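Local structure of HpuA (Kingella denitrificans ATCC 33394, 5EC6) at residues T176-G181 with G209-V214; G281-G286 with G301-E306; V190-E195 with G223-N228; I235-V240 with G249-G254. The protein is an outer-membrane lipoprotein receptor that binds haemoglobin, probably as an early step in acquiring its haem iron. One frame throughout, in Å; residues are numbered along the deposited sequence.

Contact 1: T176-G181 with G209-V214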
loop_
_atom_site.group_PDB
_atom_site.type_symbol
_atom_site.label_atom_id
_atom_site.label_comp_id
_atom_site.label_asym_id
_atom_site.label_seq_id
_atom_site.Cartn_x
_atom_site.Cartn_y
_atom_site.Cartn_z
ATOM N N THR A 176 15.484 1.402 2.124
ATOM C CA THR A 176 14.881 2.338 1.187
ATOM C C THR A 176 13.772 1.644 0.405
ATOM O O THR A 176 13.935 0.541 -0.127
ATOM C CB THR A 176 15.982 2.877 0.256
ATOM O OG1 THR A 176 16.927 3.615 1.051
ATOM C CG2 THR A 176 15.453 3.775 -0.790
ATOM N N TYR A 177 12.656 2.362 0.298
ATOM C CA TYR A 177 11.411 1.874 -0.293
ATOM C C TYR A 177 11.061 2.752 -1.506
ATOM O O TYR A 177 11.287 3.959 -1.505
ATOM C CB TYR A 177 10.272 1.904 0.728
ATOM C CG TYR A 177 10.482 1.014 1.933
ATOM C CD1 TYR A 177 11.287 1.440 3.007
ATOM C CD2 TYR A 177 9.900 -0.240 2.006
ATOM C CE1 TYR A 177 11.543 0.617 4.075
ATOM C CE2 TYR A 177 10.109 -1.060 3.076
ATOM C CZ TYR A 177 10.944 -0.662 4.114
ATOM O OH TYR A 177 11.166 -1.473 5.209
ATOM N N GLU A 178 10.494 2.104 -2.514
ATOM C CA GLU A 178 10.079 2.731 -3.760
ATOM C C GLU A 178 8.564 2.718 -3.670
ATOM O O GLU A 178 7.983 1.641 -3.616
ATOM C CB GLU A 178 10.594 1.886 -4.934
ATOM C CG GLU A 178 10.325 2.466 -6.326
ATOM C CD GLU A 178 11.233 1.846 -7.384
ATOM O OE1 GLU A 178 12.406 1.451 -7.072
ATOM O OE2 GLU A 178 10.767 1.710 -8.559
ATOM N N VAL A 179 7.938 3.901 -3.676
ATOM C CA VAL A 179 6.539 4.017 -3.264
ATOM C C VAL A 179 5.717 4.811 -4.310
ATOM O O VAL A 179 6.273 5.600 -5.103
ATOM C CB VAL A 179 6.338 4.651 -1.856
ATOM C CG1 VAL A 179 7.177 3.923 -0.815
ATOM C CG2 VAL A 179 6.634 6.126 -1.805
ATOM N N ILE A 180 4.421 4.679 -4.171
ATOM C CA ILE A 180 3.472 5.514 -4.912
ATOM C C ILE A 180 2.491 6.128 -3.932
ATOM O O ILE A 180 2.027 5.471 -3.002
ATOM C CB ILE A 180 2.703 4.666 -5.935
ATOM C CG1 ILE A 180 3.655 4.068 -6.993
ATOM C CG2 ILE A 180 1.603 5.489 -6.613
ATOM C CD1 ILE A 180 3.063 2.850 -7.641
ATOM N N GLY A 181 2.209 7.413 -4.144
ATOM C CA GLY A 181 1.173 8.151 -3.422
ATOM C C GLY A 181 -0.078 8.314 -4.250
ATOM O O GLY A 181 0.007 8.388 -5.496
ATOM N N GLY A 209 10.466 8.927 -9.641
ATOM C CA GLY A 209 9.870 7.998 -8.677
ATOM C C GLY A 209 9.905 8.655 -7.291
ATOM O O GLY A 209 10.429 9.772 -7.111
ATOM N N SER A 210 9.328 7.960 -6.323
ATOM C CA SER A 210 9.261 8.443 -4.951
ATOM C C SER A 210 9.868 7.402 -4.043
ATOM O O SER A 210 9.607 6.197 -4.197
ATOM C CB SER A 210 7.830 8.637 -4.535
ATOM O OG SER A 210 7.121 9.618 -5.335
ATOM N N PHE A 211 10.697 7.878 -3.121
ATOM C CA PHE A 211 11.428 6.982 -2.229
ATOM C C PHE A 211 11.316 7.453 -0.772
ATOM O O PHE A 211 11.387 8.643 -0.475
ATOM C CB PHE A 211 12.906 6.910 -2.630
ATOM C CG PHE A 211 13.072 6.502 -4.095
ATOM C CD1 PHE A 211 12.989 5.195 -4.437
ATOM C CD2 PHE A 211 13.163 7.461 -5.081
ATOM C CE1 PHE A 211 13.094 4.785 -5.756
ATOM C CE2 PHE A 211 13.249 7.081 -6.411
ATOM C CZ PHE A 211 13.220 5.740 -6.733
ATOM N N LEU A 212 11.094 6.470 0.090
ATOM C CA LEU A 212 11.112 6.699 1.538
ATOM C C LEU A 212 12.190 5.806 2.144
ATOM O O LEU A 212 12.288 4.623 1.816
ATOM C CB LEU A 212 9.761 6.354 2.172
ATOM C CG LEU A 212 8.533 7.066 1.606
ATOM C CD1 LEU A 212 7.272 6.542 2.266
ATOM C CD2 LEU A 212 8.646 8.567 1.681
ATOM N N THR A 213 12.987 6.375 3.051
ATOM C CA THR A 213 14.007 5.627 3.757
ATOM C C THR A 213 13.752 5.646 5.256
ATOM O O THR A 213 13.467 6.708 5.864
ATOM C CB THR A 213 15.393 6.167 3.402
ATOM O OG1 THR A 213 15.678 5.770 2.068
ATOM C CG2 THR A 213 16.487 5.664 4.292
ATOM N N VAL A 214 13.899 4.448 5.832
ATOM C CA VAL A 214 13.801 4.238 7.257
ATOM C C VAL A 214 15.204 4.038 7.790
ATOM O O VAL A 214 15.957 3.167 7.305
ATOM C CB VAL A 214 12.920 3.026 7.610
ATOM C CG1 VAL A 214 12.949 2.821 9.119
ATOM C CG2 VAL A 214 11.491 3.206 7.145
HETATM O O HOH W 1 6.003 8.207 -7.359
HETATM O O HOH W 2 7.625 5.858 -7.331
#
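T176 and T213 meet hydroxyl to hydroxyl, OG1 to OG1 at 2.7 Å, across a non-hydrogen-bonded antiparallel pair. Each oxygen has a second partner in the C-terminal tail: T176 OG1 bonds L319 N and T213 OG1 bonds H318 ND1. At Y177 the backbones join in both directions, with Y177 N to L212 O at 2.7 Å and L212 N back to Y177 O at 3.0 Å. The carbonyl O of L212 also sits at the edge of the Y177 ring, in its plane, while CE1 rests 4.0 Å from V214 CG2. The phenol OH goes on to G281 O. These two strands are neighbouring staves of the C-terminal β-barrel, and Y177, V179 and L212 share the face turned inward, where I284 covers Y177 and V179 and F300 meets L212. E178 is on the other face. Its CG stands anti to the backbone N (chi1 -176°) and the chain stays extended, which lays it alongside F211 and pointing the same way. The carboxylate plane is turned 73° from the ring, and OE1 meets the ring edge in plane, 3.6 Å from F211 CE1. Its other oxygen, OE2, bonds Y194 OH. At V179 the methyl CG2 packs 4.0 Å from L212 CG, the two side chains crossing at about a right angle. V179 N donates to S210 O, but the return link runs through a water, which donates a hydrogen bond to V179 O (2.6 Å from the water oxygen) and accepts one from S210 N (2.9 Å).

Contact 2: G281-G286 with G301-E306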
loop_
_atom_site.group_PDB
_atom_site.type_symbol
_atom_site.label_atom_id
_atom_site.label_comp_id
_atom_site.label_asym_id
_atom_site.label_seq_id
_atom_site.Cartn_x
_atom_site.Cartn_y
_atom_site.Cartn_z
ATOM N N GLY A 281 9.106 -6.580 6.807
ATOM C CA GLY A 281 9.082 -5.160 6.399
ATOM C C GLY A 281 9.510 -4.885 5.001
ATOM O O GLY A 281 10.015 -3.800 4.692
ATOM N N GLY A 282 9.319 -5.851 4.107
ATOM C CA GLY A 282 9.566 -5.653 2.739
ATOM C C GLY A 282 8.610 -4.714 1.974
ATOM O O GLY A 282 8.868 -4.423 0.806
ATOM N N GLU A 283 7.520 -4.345 2.625
ATOM C CA GLU A 283 6.578 -3.382 2.108
ATOM C C GLU A 283 6.283 -2.314 3.150
ATOM O O GLU A 283 6.572 -2.472 4.349
ATOM C CB GLU A 283 5.314 -4.089 1.594
ATOM C CG GLU A 283 5.692 -5.048 0.479
ATOM C CD GLU A 283 4.577 -5.951 -0.005
ATOM O OE1 GLU A 283 3.462 -5.864 0.486
ATOM O OE2 GLU A 283 4.863 -6.768 -0.949
ATOM N N ILE A 284 5.696 -1.207 2.690
ATOM C CA ILE A 284 5.486 -0.040 3.523
ATOM C C ILE A 284 4.215 0.645 3.040
ATOM O O ILE A 284 3.916 0.595 1.867
ATOM C CB ILE A 284 6.704 0.946 3.440
ATOM C CG1 ILE A 284 6.617 2.036 4.516
ATOM C CG2 ILE A 284 6.827 1.591 2.070
ATOM C CD1 ILE A 284 7.925 2.727 4.772
ATOM N N GLY A 285 3.470 1.233 3.944
ATOM C CA GLY A 285 2.284 2.009 3.547
ATOM C C GLY A 285 1.783 2.904 4.655
ATOM O O GLY A 285 2.214 2.793 5.788
ATOM N N GLY A 286 0.890 3.823 4.304
ATOM C CA GLY A 286 0.329 4.691 5.278
ATOM C C GLY A 286 -0.566 5.750 4.684
ATOM O O GLY A 286 -0.935 5.680 3.510
ATOM N N GLY A 301 1.854 3.371 -0.732
ATOM C CA GLY A 301 2.378 2.044 -0.519
ATOM C C GLY A 301 3.550 1.796 -1.421
ATOM O O GLY A 301 3.735 2.466 -2.473
ATOM N N GLY A 302 4.366 0.819 -1.046
ATOM C CA GLY A 302 5.480 0.462 -1.894
ATOM C C GLY A 302 6.325 -0.660 -1.346
ATOM O O GLY A 302 5.959 -1.296 -0.353
ATOM N N THR A 303 7.432 -0.893 -2.034
ATOM C CA THR A 303 8.257 -2.071 -1.834
ATOM C C THR A 303 9.670 -1.663 -1.448
ATOM O O THR A 303 10.184 -0.624 -1.869
ATOM C CB THR A 303 8.288 -2.957 -3.136
ATOM O OG1 THR A 303 8.774 -2.189 -4.250
ATOM C CG2 THR A 303 6.911 -3.526 -3.409
ATOM N N ARG A 304 10.325 -2.543 -0.709
ATOM C CA ARG A 304 11.703 -2.354 -0.265
ATOM C C ARG A 304 12.656 -2.584 -1.434
ATOM O O ARG A 304 12.773 -3.698 -1.944
ATOM C CB ARG A 304 12.015 -3.336 0.862
ATOM C CG ARG A 304 13.348 -3.092 1.562
ATOM C CD ARG A 304 13.412 -3.789 2.903
ATOM N NE ARG A 304 13.246 -5.235 2.703
ATOM C CZ ARG A 304 12.935 -6.074 3.681
ATOM N NH1 ARG A 304 12.827 -5.665 4.900
ATOM N NH2 ARG A 304 12.807 -7.371 3.386
ATOM N N ARG A 305 13.363 -1.552 -1.841
ATOM C CA ARG A 305 14.298 -1.637 -2.957
ATOM C C ARG A 305 15.652 -2.149 -2.478
ATOM O O ARG A 305 16.355 -2.860 -3.203
ATOM C CB ARG A 305 14.414 -0.245 -3.613
ATOM C CG ARG A 305 15.287 -0.186 -4.851
ATOM C CD ARG A 305 15.461 1.242 -5.366
ATOM N NE ARG A 305 16.165 1.222 -6.662
ATOM C CZ ARG A 305 17.485 1.064 -6.808
ATOM N NH1 ARG A 305 18.286 0.952 -5.751
ATOM N NH2 ARG A 305 18.015 0.998 -8.028
ATOM N N GLU A 306 16.033 -1.789 -1.256
ATOM C CA GLU A 306 17.375 -2.083 -0.760
ATOM C C GLU A 306 17.324 -2.008 0.744
ATOM O O GLU A 306 16.601 -1.168 1.327
ATOM C CB GLU A 306 18.381 -1.098 -1.312
ATOM C CG GLU A 306 19.805 -1.417 -0.926
ATOM C CD GLU A 306 20.845 -0.530 -1.581
ATOM O OE1 GLU A 306 20.532 0.303 -2.476
ATOM O OE2 GLU A 306 22.047 -0.694 -1.195
#
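I284 and G302 form the hydrogen-bonded pair in the middle of a β-hairpin, the two antiparallel strands that complete the circuit of the barrel next to strand 174-185. Three backbone hydrogen bonds tie it: I284 N to G302 O at 3.1 Å, G302 N to I284 O at 3.0 Å, and R304 N to G282 O at 2.8 Å. G282 and E283 form a classic β bulge against F265 on the far side of their strand.

Glycine lets the backbones themselves touch. G285 CA and G301 CA come within 4.1 Å as a non-hydrogen-bonded pair, and the only side chain at the central pair is that of I284, which packs against Y177, V179 and L264.

Apolar contact between side chains is slight: E283 CG lies 4.3 Å from T303 CG2, both on the face opposite I284. Their polar ends look to other parts of the chain, the E283 carboxylate to K134 N and S135 N, and T303 OG1 to N129 O.

R304 contributes a flat-on contact. Its chain bends at chi3 (60°), NH1 bonds S280 O and NH2 bonds P279 O, and G282 CA sits over the centre of the guanidinium, 3.5 Å from CZ.

Contact 3: V190-E195 with G223-N228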
loop_
_atom_site.group_PDB
_atom_site.type_symbol
_atom_site.label_atom_id
_atom_site.label_comp_id
_atom_site.label_asym_id
_atom_site.label_seq_id
_atom_site.Cartn_x
_atom_site.Cartn_y
_atom_site.Cartn_z
ATOM N N VAL A 190 -5.542 10.227 -8.423
ATOM C CA VAL A 190 -4.368 10.843 -8.977
ATOM C C VAL A 190 -3.146 10.287 -8.231
ATOM O O VAL A 190 -3.200 10.047 -7.024
ATOM C CB VAL A 190 -4.422 12.379 -8.926
ATOM C CG1 VAL A 190 -5.505 12.875 -9.888
ATOM C CG2 VAL A 190 -4.697 12.948 -7.549
ATOM N N THR A 191 -2.100 10.051 -8.986
ATOM C CA THR A 191 -0.912 9.353 -8.475
ATOM C C THR A 191 0.361 10.137 -8.661
ATOM O O THR A 191 0.521 10.979 -9.581
ATOM C CB THR A 191 -0.803 7.942 -9.044
ATOM O OG1 THR A 191 -0.940 7.963 -10.495
ATOM C CG2 THR A 191 -1.852 7.043 -8.439
ATOM N N SER A 192 1.315 9.875 -7.765
ATOM C CA SER A 192 2.628 10.487 -7.822
ATOM C C SER A 192 3.421 10.025 -9.049
ATOM O O SER A 192 3.174 8.963 -9.605
ATOM C CB SER A 192 3.401 10.161 -6.535
ATOM O OG SER A 192 3.504 8.775 -6.357
ATOM N N SER A 193 4.380 10.856 -9.472
ATOM C CA SER A 193 5.078 10.605 -10.747
ATOM C C SER A 193 5.898 9.368 -10.689
ATOM O O SER A 193 6.674 9.132 -9.726
ATOM C CB SER A 193 5.956 11.782 -11.137
ATOM O OG SER A 193 5.164 12.938 -11.309
ATOM N N TYR A 194 5.802 8.547 -11.725
ATOM C CA TYR A 194 6.532 7.304 -11.746
ATOM C C TYR A 194 6.783 6.906 -13.169
ATOM O O TYR A 194 5.821 6.634 -13.908
ATOM C CB TYR A 194 5.744 6.210 -11.051
ATOM C CG TYR A 194 6.464 4.981 -10.609
ATOM C CD1 TYR A 194 7.855 4.969 -10.358
ATOM C CD2 TYR A 194 5.756 3.811 -10.349
ATOM C CE1 TYR A 194 8.477 3.840 -9.892
ATOM C CE2 TYR A 194 6.369 2.670 -9.899
ATOM C CZ TYR A 194 7.740 2.670 -9.662
ATOM O OH TYR A 194 8.288 1.497 -9.198
ATOM N N GLU A 195 8.069 6.806 -13.515
ATOM C CA GLU A 195 8.502 6.339 -14.844
ATOM C C GLU A 195 9.756 5.548 -14.662
ATOM O O GLU A 195 10.719 6.011 -14.001
ATOM C CB GLU A 195 8.783 7.514 -15.782
ATOM C CG GLU A 195 9.377 7.073 -17.123
ATOM C CD GLU A 195 9.564 8.209 -18.116
ATOM O OE1 GLU A 195 9.154 9.366 -17.858
ATOM O OE2 GLU A 195 10.100 7.888 -19.211
ATOM N N GLY A 223 11.874 11.210 3.156
ATOM C CA GLY A 223 11.703 11.087 1.728
ATOM C C GLY A 223 10.567 11.947 1.212
ATOM O O GLY A 223 9.935 12.666 1.960
ATOM N N THR A 224 10.329 11.884 -0.103
ATOM C CA THR A 224 9.390 12.740 -0.779
ATOM C C THR A 224 8.552 11.952 -1.757
ATOM O O THR A 224 9.090 11.206 -2.589
ATOM C CB THR A 224 10.135 13.862 -1.543
ATOM O OG1 THR A 224 10.840 14.679 -0.598
ATOM C CG2 THR A 224 9.163 14.741 -2.334
ATOM N N ILE A 225 7.248 12.168 -1.667
ATOM C CA ILE A 225 6.319 11.657 -2.649
ATOM C C ILE A 225 6.171 12.764 -3.732
ATOM O O ILE A 225 5.679 13.854 -3.439
ATOM C CB ILE A 225 4.994 11.305 -2.026
ATOM C CG1 ILE A 225 5.166 10.146 -1.033
ATOM C CG2 ILE A 225 3.993 10.839 -3.114
ATOM C CD1 ILE A 225 3.962 9.871 -0.205
ATOM N N VAL A 226 6.619 12.431 -4.934
ATOM C CA VAL A 226 6.793 13.431 -6.023
ATOM C C VAL A 226 5.469 13.715 -6.754
ATOM O O VAL A 226 4.847 12.820 -7.290
ATOM C CB VAL A 226 7.853 12.908 -6.997
ATOM C CG1 VAL A 226 8.064 13.908 -8.148
ATOM C CG2 VAL A 226 9.147 12.706 -6.264
ATOM N N GLY A 227 5.095 14.985 -6.785
ATOM C CA GLY A 227 3.892 15.450 -7.406
ATOM C C GLY A 227 4.008 15.737 -8.903
ATOM O O GLY A 227 5.064 15.543 -9.519
ATOM N N ASN A 228 2.859 16.178 -9.432
ATOM C CA ASN A 228 2.727 16.518 -10.863
ATOM C C ASN A 228 1.418 17.285 -11.005
ATOM O O ASN A 228 0.769 17.637 -10.021
ATOM C CB ASN A 228 2.750 15.253 -11.702
ATOM C CG ASN A 228 1.730 14.224 -11.227
ATOM O OD1 ASN A 228 0.553 14.472 -11.295
ATOM N ND2 ASN A 228 2.217 13.077 -10.646
HETATM O O HOH W 3 7.088 14.901 -11.694
#
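N228 ND2 is shared by two acceptors of segment 190-195. N228 ND2 lies 2.9 Å from T191 O, with an almost straight angle of 173° at the hydrogen, and 3.0 Å from S193 OG, to which its other N-H is given. Both acceptors lie close to the amide plane, and OD1 accepts from E230 N and F231 N, two and three residues further on. That is an Asx motif, and with the two cross-segment bonds it makes four that fix which way round the amide sits and how it is turned. S193 adds a backbone link of its own, with N donating to V226 O at 3.0 Å. A water lies 2.8 Å from S193 OG, hydrogen-bonded to it, and donates to G227 O, which gives a second, solvent-mediated tie. S192 packs closely, its CB 3.1 Å from V226 O and 3.5 Å from I225 CG2. The S192 hydroxyl turns to G181 N.

The segments meet at and just past the ends of their strands, 188-191 and 220-225, which are not paired with each other. Strands 174-185 and 208-215 come between them in the pairing order, and side chains of this contact touch both: S192 packs on I180 and S210, S193 on T208, and I225 on S210.

Contact 4: I235-V240 with G249-G254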
loop_
_atom_site.group_PDB
_atom_site.type_symbol
_atom_site.label_atom_id
_atom_site.label_comp_id
_atom_site.label_asym_id
_atom_site.label_seq_id
_atom_site.Cartn_x
_atom_site.Cartn_y
_atom_site.Cartn_z
ATOM N N ILE A 235 4.701 15.681 -1.515
ATOM C CA ILE A 235 4.548 15.558 -0.060
ATOM C C ILE A 235 5.917 15.208 0.504
ATOM O O ILE A 235 6.482 14.145 0.193
ATOM C CB ILE A 235 3.534 14.454 0.334
ATOM C CG1 ILE A 235 2.141 14.780 -0.186
ATOM C CG2 ILE A 235 3.533 14.264 1.842
ATOM C CD1 ILE A 235 1.139 13.628 -0.057
ATOM N N GLU A 236 6.490 16.127 1.259
ATOM C CA GLU A 236 7.805 15.933 1.847
ATOM C C GLU A 236 7.681 15.487 3.301
ATOM O O GLU A 236 7.072 16.157 4.102
ATOM C CB GLU A 236 8.638 17.214 1.774
ATOM C CG GLU A 236 10.040 17.028 2.318
ATOM C CD GLU A 236 11.006 18.164 2.025
ATOM O OE1 GLU A 236 10.569 19.184 1.474
ATOM O OE2 GLU A 236 12.213 17.971 2.305
ATOM N N MET A 237 8.287 14.350 3.631
ATOM C CA MET A 237 8.311 13.917 5.057
ATOM C C MET A 237 9.168 14.871 5.819
ATOM O O MET A 237 10.255 15.226 5.344
ATOM C CB MET A 237 8.863 12.499 5.158
ATOM C CG MET A 237 8.017 11.487 4.388
ATOM S SD MET A 237 6.379 11.279 5.087
ATOM C CE MET A 237 5.610 10.237 3.837
ATOM N N ARG A 238 8.689 15.343 6.973
ATOM C CA ARG A 238 9.393 16.321 7.783
ATOM C C ARG A 238 9.992 15.759 9.073
ATOM O O ARG A 238 11.183 15.964 9.346
ATOM C CB ARG A 238 8.510 17.519 8.086
ATOM C CG ARG A 238 8.186 18.350 6.818
ATOM C CD ARG A 238 9.403 19.015 6.241
ATOM N NE ARG A 238 9.062 19.913 5.156
ATOM C CZ ARG A 238 9.916 20.726 4.533
ATOM N NH1 ARG A 238 11.188 20.783 4.893
ATOM N NH2 ARG A 238 9.476 21.517 3.551
ATOM N N ASP A 239 9.185 15.215 9.959
ATOM C CA ASP A 239 9.730 14.606 11.171
ATOM C C ASP A 239 8.832 13.422 11.489
ATOM O O ASP A 239 7.714 13.588 11.973
ATOM C CB ASP A 239 9.710 15.559 12.350
ATOM C CG ASP A 239 10.500 14.990 13.544
ATOM O OD1 ASP A 239 11.209 14.001 13.347
ATOM O OD2 ASP A 239 10.478 15.591 14.617
ATOM N N VAL A 240 9.331 12.257 11.127
ATOM C CA VAL A 240 8.579 11.034 11.269
ATOM C C VAL A 240 9.395 10.030 12.079
ATOM O O VAL A 240 10.481 9.665 11.695
ATOM C CB VAL A 240 8.217 10.476 9.873
ATOM C CG1 VAL A 240 7.452 9.162 10.004
ATOM C CG2 VAL A 240 7.364 11.479 9.092
ATOM N N GLY A 249 4.190 10.991 12.323
ATOM C CA GLY A 249 4.793 12.322 12.439
ATOM C C GLY A 249 4.202 13.291 11.436
ATOM O O GLY A 249 3.004 13.247 11.144
ATOM N N THR A 250 5.051 14.211 10.937
ATOM C CA THR A 250 4.586 15.296 10.103
ATOM C C THR A 250 5.215 15.269 8.707
ATOM O O THR A 250 6.332 14.772 8.508
ATOM C CB THR A 250 4.896 16.669 10.727
ATOM O OG1 THR A 250 6.270 16.742 11.019
ATOM C CG2 THR A 250 4.055 16.868 11.960
ATOM N N ALA A 251 4.446 15.783 7.754
ATOM C CA ALA A 251 4.881 16.019 6.392
ATOM C C ALA A 251 4.314 17.337 5.929
ATOM O O ALA A 251 3.427 17.887 6.587
ATOM C CB ALA A 251 4.419 14.879 5.464
ATOM N N SER A 252 4.853 17.869 4.820
ATOM C CA SER A 252 4.373 19.137 4.262
ATOM C C SER A 252 4.023 18.972 2.824
ATOM O O SER A 252 4.642 18.161 2.081
ATOM C CB SER A 252 5.434 20.239 4.413
ATOM O OG SER A 252 6.624 19.884 3.771
ATOM N N SER A 253 3.071 19.789 2.390
ATOM C CA SER A 253 2.742 19.850 0.983
ATOM C C SER A 253 2.156 21.212 0.692
ATOM O O SER A 253 1.173 21.591 1.301
ATOM C CB SER A 253 1.743 18.761 0.650
ATOM O OG SER A 253 1.514 18.677 -0.759
ATOM N N GLY A 254 2.811 21.969 -0.191
ATOM C CA GLY A 254 2.266 23.306 -0.497
ATOM C C GLY A 254 2.020 24.246 0.676
ATOM O O GLY A 254 1.071 25.048 0.654
#
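E236 and S252 face each other as a hydrogen-bonded antiparallel pair, E236 N to S252 O and S252 N to E236 O both measuring 2.9 Å. Further along, the ladder changes step. T250 O accepts two N-H groups, R238 N at 2.9 Å and the longer D239 N at 3.2 Å, and both approach from the same face of the carbonyl plane. T250 N closes the pair by donating to D239 O, standing above that carbonyl plane rather than in it.

The side-chain polar contact is made by R238. The bend at chi2 (-66°) turns CD back toward E236; R238 NE donates to S252 OG at 2.8 Å, the oxygen at the guanidinium edge, near its plane, and NH2 adds only a weak bond to the same oxygen. E236 OE1 sits over one face of the guanidinium toward its rim, 3.3 Å from NH2, an attraction of charges to which no N-H points. D239 turns its carboxylate away to K220, with OD2 bonded to a glycerol that probably came from the crystallisation liquor.

On the face of M237 and A251, A251 CB lies 4.1 Å from M237 SD and also meets I235 CG2, at 3.8 Å. M237 and A251 both reach on to V260 of the next strand.

G249 adopts backbone angles (phi 162°) suited to glycine, and G249 CA makes a CA-H...O contact with D239 O, at 3.2 Å. R238 and D239 opposite T250 make a classic β bulge, here where strand 235-243 turns a corner within a two-stranded hairpin of the barrel wall.

In the fold
Contacts 1, 2 and 4 each pair two neighbouring strands of the eight-stranded antiparallel barrel, in which strand 174-185 pairs with 208-215 and, along its other edge, with 298-308. Contact 3 links the ends of strand 220-225 and of strand 188-191, which pairs with 174-185 outside that circuit; its centre is about 10 Å from that of contact 1. Strands 220-225 and 235-243 join contact 3 to contact 4, and L212 of contact 1 packs on M237 of contact 4. Along the chain contacts 1 and 3 cross, contact 4 follows and contact 2 comes last. Contacts 1 and 2, centres about 7 Å apart, are joined where strands 174-185 and 298-308 pair: first and last strands meet, closing the barrel.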